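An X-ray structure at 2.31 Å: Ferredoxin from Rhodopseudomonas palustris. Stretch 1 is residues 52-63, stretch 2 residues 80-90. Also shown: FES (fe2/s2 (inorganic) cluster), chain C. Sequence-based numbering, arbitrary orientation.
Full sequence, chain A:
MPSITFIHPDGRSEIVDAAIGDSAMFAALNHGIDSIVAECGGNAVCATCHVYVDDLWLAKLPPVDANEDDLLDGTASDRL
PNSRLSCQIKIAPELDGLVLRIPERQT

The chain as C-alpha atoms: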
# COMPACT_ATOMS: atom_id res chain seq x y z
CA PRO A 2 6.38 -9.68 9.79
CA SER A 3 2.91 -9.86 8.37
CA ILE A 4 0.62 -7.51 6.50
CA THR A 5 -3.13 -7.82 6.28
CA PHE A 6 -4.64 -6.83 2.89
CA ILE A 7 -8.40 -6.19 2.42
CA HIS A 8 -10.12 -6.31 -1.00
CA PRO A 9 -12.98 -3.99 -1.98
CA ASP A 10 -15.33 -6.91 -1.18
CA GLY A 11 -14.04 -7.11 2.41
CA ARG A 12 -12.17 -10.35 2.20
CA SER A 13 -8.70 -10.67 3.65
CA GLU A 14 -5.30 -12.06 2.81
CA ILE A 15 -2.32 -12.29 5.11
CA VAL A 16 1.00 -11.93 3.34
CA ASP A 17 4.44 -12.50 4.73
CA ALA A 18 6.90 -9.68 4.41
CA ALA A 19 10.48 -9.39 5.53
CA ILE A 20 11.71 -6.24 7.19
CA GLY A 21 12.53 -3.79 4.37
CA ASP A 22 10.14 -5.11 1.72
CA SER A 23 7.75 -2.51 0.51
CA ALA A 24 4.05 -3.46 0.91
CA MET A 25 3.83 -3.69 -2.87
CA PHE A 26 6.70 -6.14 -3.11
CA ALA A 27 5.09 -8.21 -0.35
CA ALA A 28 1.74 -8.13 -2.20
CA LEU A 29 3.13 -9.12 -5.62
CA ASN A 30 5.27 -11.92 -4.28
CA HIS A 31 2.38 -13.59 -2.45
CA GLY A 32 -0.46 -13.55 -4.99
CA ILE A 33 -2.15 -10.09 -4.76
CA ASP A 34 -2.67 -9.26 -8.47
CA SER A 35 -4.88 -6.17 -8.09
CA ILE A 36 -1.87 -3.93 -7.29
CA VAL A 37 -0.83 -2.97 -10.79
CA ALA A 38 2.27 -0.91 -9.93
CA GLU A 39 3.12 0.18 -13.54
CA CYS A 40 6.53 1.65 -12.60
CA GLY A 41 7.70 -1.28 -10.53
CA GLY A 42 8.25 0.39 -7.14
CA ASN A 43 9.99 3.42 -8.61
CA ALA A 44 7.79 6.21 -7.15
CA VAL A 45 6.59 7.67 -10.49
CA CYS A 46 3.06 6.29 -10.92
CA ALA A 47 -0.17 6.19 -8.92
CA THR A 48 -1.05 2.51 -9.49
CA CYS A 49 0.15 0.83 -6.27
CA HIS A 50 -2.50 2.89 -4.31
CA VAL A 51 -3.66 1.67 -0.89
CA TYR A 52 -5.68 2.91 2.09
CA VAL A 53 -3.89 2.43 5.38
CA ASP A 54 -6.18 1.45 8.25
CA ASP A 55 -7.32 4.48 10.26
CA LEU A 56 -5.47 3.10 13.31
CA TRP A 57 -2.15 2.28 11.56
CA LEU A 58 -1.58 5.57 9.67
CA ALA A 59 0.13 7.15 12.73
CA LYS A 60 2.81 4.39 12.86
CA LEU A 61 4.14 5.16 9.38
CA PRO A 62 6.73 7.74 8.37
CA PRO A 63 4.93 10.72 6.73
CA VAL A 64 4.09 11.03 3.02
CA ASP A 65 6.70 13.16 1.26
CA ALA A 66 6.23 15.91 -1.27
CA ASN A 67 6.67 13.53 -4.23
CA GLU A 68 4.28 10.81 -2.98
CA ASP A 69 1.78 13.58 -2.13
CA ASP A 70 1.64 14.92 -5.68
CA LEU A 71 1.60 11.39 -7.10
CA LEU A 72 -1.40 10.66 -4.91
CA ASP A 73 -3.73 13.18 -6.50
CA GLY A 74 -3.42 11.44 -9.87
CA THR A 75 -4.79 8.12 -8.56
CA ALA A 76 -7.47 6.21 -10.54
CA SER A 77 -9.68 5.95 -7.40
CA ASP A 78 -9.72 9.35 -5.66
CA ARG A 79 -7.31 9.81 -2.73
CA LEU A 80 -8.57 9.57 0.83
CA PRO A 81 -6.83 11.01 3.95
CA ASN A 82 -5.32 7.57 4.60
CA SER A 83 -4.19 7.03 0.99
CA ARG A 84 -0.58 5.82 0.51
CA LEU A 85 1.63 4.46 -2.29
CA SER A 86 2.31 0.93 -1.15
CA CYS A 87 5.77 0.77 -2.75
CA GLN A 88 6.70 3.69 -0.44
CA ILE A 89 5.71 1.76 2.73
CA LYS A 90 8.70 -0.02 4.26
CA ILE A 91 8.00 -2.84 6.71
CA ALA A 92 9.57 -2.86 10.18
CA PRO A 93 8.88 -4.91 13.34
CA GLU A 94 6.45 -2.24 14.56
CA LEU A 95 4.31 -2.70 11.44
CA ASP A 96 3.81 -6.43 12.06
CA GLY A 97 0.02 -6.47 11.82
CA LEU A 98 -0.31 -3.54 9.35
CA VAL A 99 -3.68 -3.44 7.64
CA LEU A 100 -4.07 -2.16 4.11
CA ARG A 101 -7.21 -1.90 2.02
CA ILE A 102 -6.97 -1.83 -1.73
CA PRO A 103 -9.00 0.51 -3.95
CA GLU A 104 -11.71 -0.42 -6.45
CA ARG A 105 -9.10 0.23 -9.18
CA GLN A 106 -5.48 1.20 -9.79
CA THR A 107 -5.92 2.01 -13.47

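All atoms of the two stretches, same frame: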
# COMPACT_ATOMS: atom_id res chain seq x y z
N TYR A 52 -5.24 2.19 0.88
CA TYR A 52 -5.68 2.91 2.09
C TYR A 52 -5.17 2.21 3.34
O TYR A 52 -5.48 1.05 3.61
CB TYR A 52 -7.21 3.07 2.15
CG TYR A 52 -7.95 3.31 0.82
CD1 TYR A 52 -7.66 4.41 0.01
CD2 TYR A 52 -8.99 2.47 0.42
CE1 TYR A 52 -8.35 4.64 -1.20
CE2 TYR A 52 -9.70 2.69 -0.77
CZ TYR A 52 -9.37 3.79 -1.57
OH TYR A 52 -10.08 4.00 -2.75
N VAL A 53 -4.36 2.92 4.11
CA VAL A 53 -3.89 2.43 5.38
C VAL A 53 -5.07 2.47 6.37
O VAL A 53 -5.91 3.40 6.33
CB VAL A 53 -2.74 3.29 5.87
CG1 VAL A 53 -2.16 2.72 7.15
CG2 VAL A 53 -1.65 3.37 4.78
N ASP A 54 -5.15 1.45 7.23
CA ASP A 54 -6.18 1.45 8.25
C ASP A 54 -6.04 2.67 9.15
O ASP A 54 -4.94 2.98 9.63
CB ASP A 54 -6.15 0.18 9.09
CG ASP A 54 -7.49 -0.10 9.73
OD1 ASP A 54 -8.51 0.02 9.02
OD2 ASP A 54 -7.52 -0.44 10.95
N ASP A 55 -7.18 3.33 9.36
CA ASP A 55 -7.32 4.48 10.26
C ASP A 55 -6.40 4.45 11.49
O ASP A 55 -5.81 5.47 11.85
CB ASP A 55 -8.80 4.60 10.69
CG ASP A 55 -9.08 5.85 11.55
OD1 ASP A 55 -8.45 6.91 11.28
OD2 ASP A 55 -9.93 5.76 12.48
N LEU A 56 -6.26 3.28 12.10
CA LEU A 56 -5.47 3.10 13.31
C LEU A 56 -3.97 2.90 13.09
O LEU A 56 -3.19 3.07 14.04
CB LEU A 56 -6.05 1.97 14.17
CG LEU A 56 -7.53 2.09 14.55
CD1 LEU A 56 -8.08 0.73 14.92
CD2 LEU A 56 -7.83 3.16 15.67
N TRP A 57 -3.57 2.54 11.87
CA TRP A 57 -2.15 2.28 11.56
C TRP A 57 -1.44 3.47 10.88
O TRP A 57 -0.22 3.51 10.86
CB TRP A 57 -1.97 1.01 10.70
CG TRP A 57 -2.14 -0.30 11.43
CD1 TRP A 57 -3.29 -1.02 11.56
CD2 TRP A 57 -1.13 -1.04 12.14
NE1 TRP A 57 -3.06 -2.16 12.31
CE2 TRP A 57 -1.74 -2.19 12.67
CE3 TRP A 57 0.24 -0.82 12.38
CZ2 TRP A 57 -1.03 -3.15 13.43
CZ3 TRP A 57 0.94 -1.77 13.14
CH2 TRP A 57 0.30 -2.92 13.65
N LEU A 58 -2.20 4.41 10.31
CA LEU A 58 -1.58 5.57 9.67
C LEU A 58 -0.48 6.19 10.54
O LEU A 58 0.64 6.39 10.07
CB LEU A 58 -2.60 6.62 9.27
CG LEU A 58 -2.13 7.57 8.14
CD1 LEU A 58 -1.92 6.86 6.82
CD2 LEU A 58 -3.06 8.80 7.94
N ALA A 59 -0.80 6.46 11.81
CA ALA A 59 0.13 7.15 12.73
C ALA A 59 1.50 6.49 12.87
O ALA A 59 2.48 7.17 13.14
CB ALA A 59 -0.52 7.34 14.14
N LYS A 60 1.57 5.17 12.67
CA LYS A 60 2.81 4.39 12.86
C LYS A 60 3.77 4.42 11.67
O LYS A 60 4.90 3.90 11.74
CB LYS A 60 2.46 2.94 13.25
CG LYS A 60 2.07 2.80 14.74
CD LYS A 60 1.65 1.38 15.14
CE LYS A 60 1.05 1.36 16.56
NZ LYS A 60 0.05 0.26 16.80
N LEU A 61 3.33 5.04 10.58
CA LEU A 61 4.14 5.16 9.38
C LEU A 61 4.88 6.50 9.31
O LEU A 61 4.35 7.55 9.71
CB LEU A 61 3.26 5.01 8.14
CG LEU A 61 2.53 3.68 8.00
CD1 LEU A 61 1.62 3.72 6.79
CD2 LEU A 61 3.53 2.57 7.90
N PRO A 62 6.10 6.48 8.75
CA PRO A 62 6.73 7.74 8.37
C PRO A 62 5.77 8.56 7.47
O PRO A 62 4.94 7.97 6.77
CB PRO A 62 7.97 7.30 7.60
CG PRO A 62 8.31 5.93 8.18
CD PRO A 62 6.93 5.31 8.39
N PRO A 63 5.87 9.90 7.48
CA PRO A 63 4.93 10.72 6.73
C PRO A 63 5.10 10.59 5.20
O PRO A 63 6.16 10.20 4.72
CB PRO A 63 5.25 12.16 7.19
CG PRO A 63 6.10 12.01 8.41
CD PRO A 63 6.85 10.73 8.21
N LEU A 80 -7.88 9.40 -0.42
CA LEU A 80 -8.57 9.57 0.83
C LEU A 80 -7.47 10.06 1.77
O LEU A 80 -6.30 9.88 1.48
CB LEU A 80 -9.09 8.21 1.29
CG LEU A 80 -10.05 7.36 0.46
CD1 LEU A 80 -10.39 6.05 1.19
CD2 LEU A 80 -11.34 8.17 0.06
N PRO A 81 -7.82 10.66 2.91
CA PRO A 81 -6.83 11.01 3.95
C PRO A 81 -5.76 9.93 4.17
O PRO A 81 -4.56 10.23 4.22
CB PRO A 81 -7.69 11.09 5.21
CG PRO A 81 -8.97 11.59 4.72
CD PRO A 81 -9.19 11.01 3.35
N ASN A 82 -6.20 8.69 4.29
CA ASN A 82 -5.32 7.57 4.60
C ASN A 82 -4.64 6.93 3.39
O ASN A 82 -3.93 5.94 3.52
CB ASN A 82 -6.11 6.52 5.37
CG ASN A 82 -6.37 6.93 6.81
OD1 ASN A 82 -6.33 8.12 7.18
ND2 ASN A 82 -6.67 5.93 7.64
N SER A 83 -4.86 7.50 2.21
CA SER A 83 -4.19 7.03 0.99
C SER A 83 -2.65 7.01 1.09
O SER A 83 -2.04 7.90 1.66
CB SER A 83 -4.66 7.89 -0.20
OG SER A 83 -5.97 7.52 -0.62
N ARG A 84 -2.04 5.94 0.59
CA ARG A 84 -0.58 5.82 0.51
C ARG A 84 -0.22 5.09 -0.79
O ARG A 84 -1.04 4.38 -1.37
CB ARG A 84 0.01 5.04 1.69
CG ARG A 84 0.10 5.74 3.08
CD ARG A 84 0.98 6.97 3.09
NE ARG A 84 2.25 6.63 2.49
CZ ARG A 84 3.40 6.47 3.13
NH1 ARG A 84 3.49 6.66 4.45
NH2 ARG A 84 4.47 6.13 2.44
N LEU A 85 1.02 5.27 -1.23
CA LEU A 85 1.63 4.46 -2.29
C LEU A 85 2.35 3.33 -1.59
O LEU A 85 3.30 3.57 -0.86
CB LEU A 85 2.64 5.27 -3.11
CG LEU A 85 2.03 6.33 -4.03
CD1 LEU A 85 3.13 7.12 -4.66
CD2 LEU A 85 1.18 5.62 -5.08
N SER A 86 1.85 2.12 -1.81
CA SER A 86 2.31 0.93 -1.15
C SER A 86 3.76 0.56 -1.41
O SER A 86 4.35 -0.15 -0.60
CB SER A 86 1.41 -0.25 -1.49
OG SER A 86 1.56 -0.60 -2.85
N CYS A 87 4.34 1.01 -2.51
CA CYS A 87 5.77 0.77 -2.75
C CYS A 87 6.63 1.70 -1.87
O CYS A 87 7.82 1.45 -1.66
CB CYS A 87 6.12 0.91 -4.24
SG CYS A 87 5.91 2.59 -4.93
N GLN A 88 6.02 2.77 -1.36
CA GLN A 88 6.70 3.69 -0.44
C GLN A 88 6.48 3.35 1.07
O GLN A 88 6.89 4.10 1.94
CB GLN A 88 6.30 5.15 -0.72
CG GLN A 88 6.44 5.58 -2.16
CD GLN A 88 7.84 5.41 -2.68
OE1 GLN A 88 8.74 6.12 -2.25
NE2 GLN A 88 8.03 4.45 -3.59
N ILE A 89 5.82 2.23 1.36
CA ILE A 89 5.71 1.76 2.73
C ILE A 89 6.74 0.64 2.99
O ILE A 89 6.67 -0.44 2.38
CB ILE A 89 4.28 1.26 3.05
CG1 ILE A 89 3.28 2.43 3.04
CG2 ILE A 89 4.26 0.52 4.37
CD1 ILE A 89 1.81 2.05 2.87
N LYS A 90 7.68 0.92 3.88
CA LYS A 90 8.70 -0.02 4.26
C LYS A 90 8.29 -0.70 5.56
O LYS A 90 7.88 -0.05 6.53
CB LYS A 90 10.06 0.70 4.39
CG LYS A 90 10.68 1.18 3.04
CD LYS A 90 11.40 2.55 3.20
CE LYS A 90 12.61 2.75 2.23
NZ LYS A 90 13.36 4.03 2.50
FE1 FES C . 4.75 3.18 -9.26
FE2 FES C . 4.38 2.56 -6.40
S1 FES C . 4.61 4.45 -7.51
S2 FES C . 4.44 1.29 -8.16

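A short strand pairing can be extended by a single side chain that adds to the backbone's own bonding, and this ferredoxin offers a compact example. Tyr52 and Val53 end a strand that begins earlier in the chain; Ser83 to Leu85 form a second strand, entered through a type I turn from Leu80 to Ser83 that is closed by Ser83 N bonding to Leu80 O at 2.9 Å. The two strands meet at one antiparallel bridge, Tyr52 with Ser83, a non-hydrogen-bonded pair whose CA atoms lie 4.5 Å apart. The bonding falls just beyond it, where Val53 N donates to Asn82 O at 3.1 Å.

Asn82 then serves the same residue twice. Its side-chain ND2 donates to Val53 O at 2.9 Å, so the side-chain amide supplies the second hydrogen bond, standing in for a backbone N-H, and both polar groups of the Val53 main chain are satisfied. Asn82 has the largest area covered by the other stretch, and Leu58 CD2 packs 3.4 Å from Asn82 OD1.

On the face shared by Tyr52 and Ser83, the tyrosine ring receives Leu80: CD1 of Leu80 sits 3.4 Å from the ring centroid, nearly along the ring normal, a CH-pi contact. Ser83 OG lies at the ring's edge, 3.6 Å from Tyr52 CD1.

Further along, Arg84 shows how a long side chain can be both apolar and polar. Its CG lies 3.4 Å from Val53 CG2, while the guanidinium reaches the chain at Pro62, bringing NH1 to 3.0 Å from Pro62 O, near the guanidinium plane. Ile89 completes the apolar patch, with CG2 4.1 Å from Leu61 CD2 and CD1 4.2 Å from Val53 CG2. Nearby in sequence, Cys87 SG binds FE2 of the cluster at 2.1 Å.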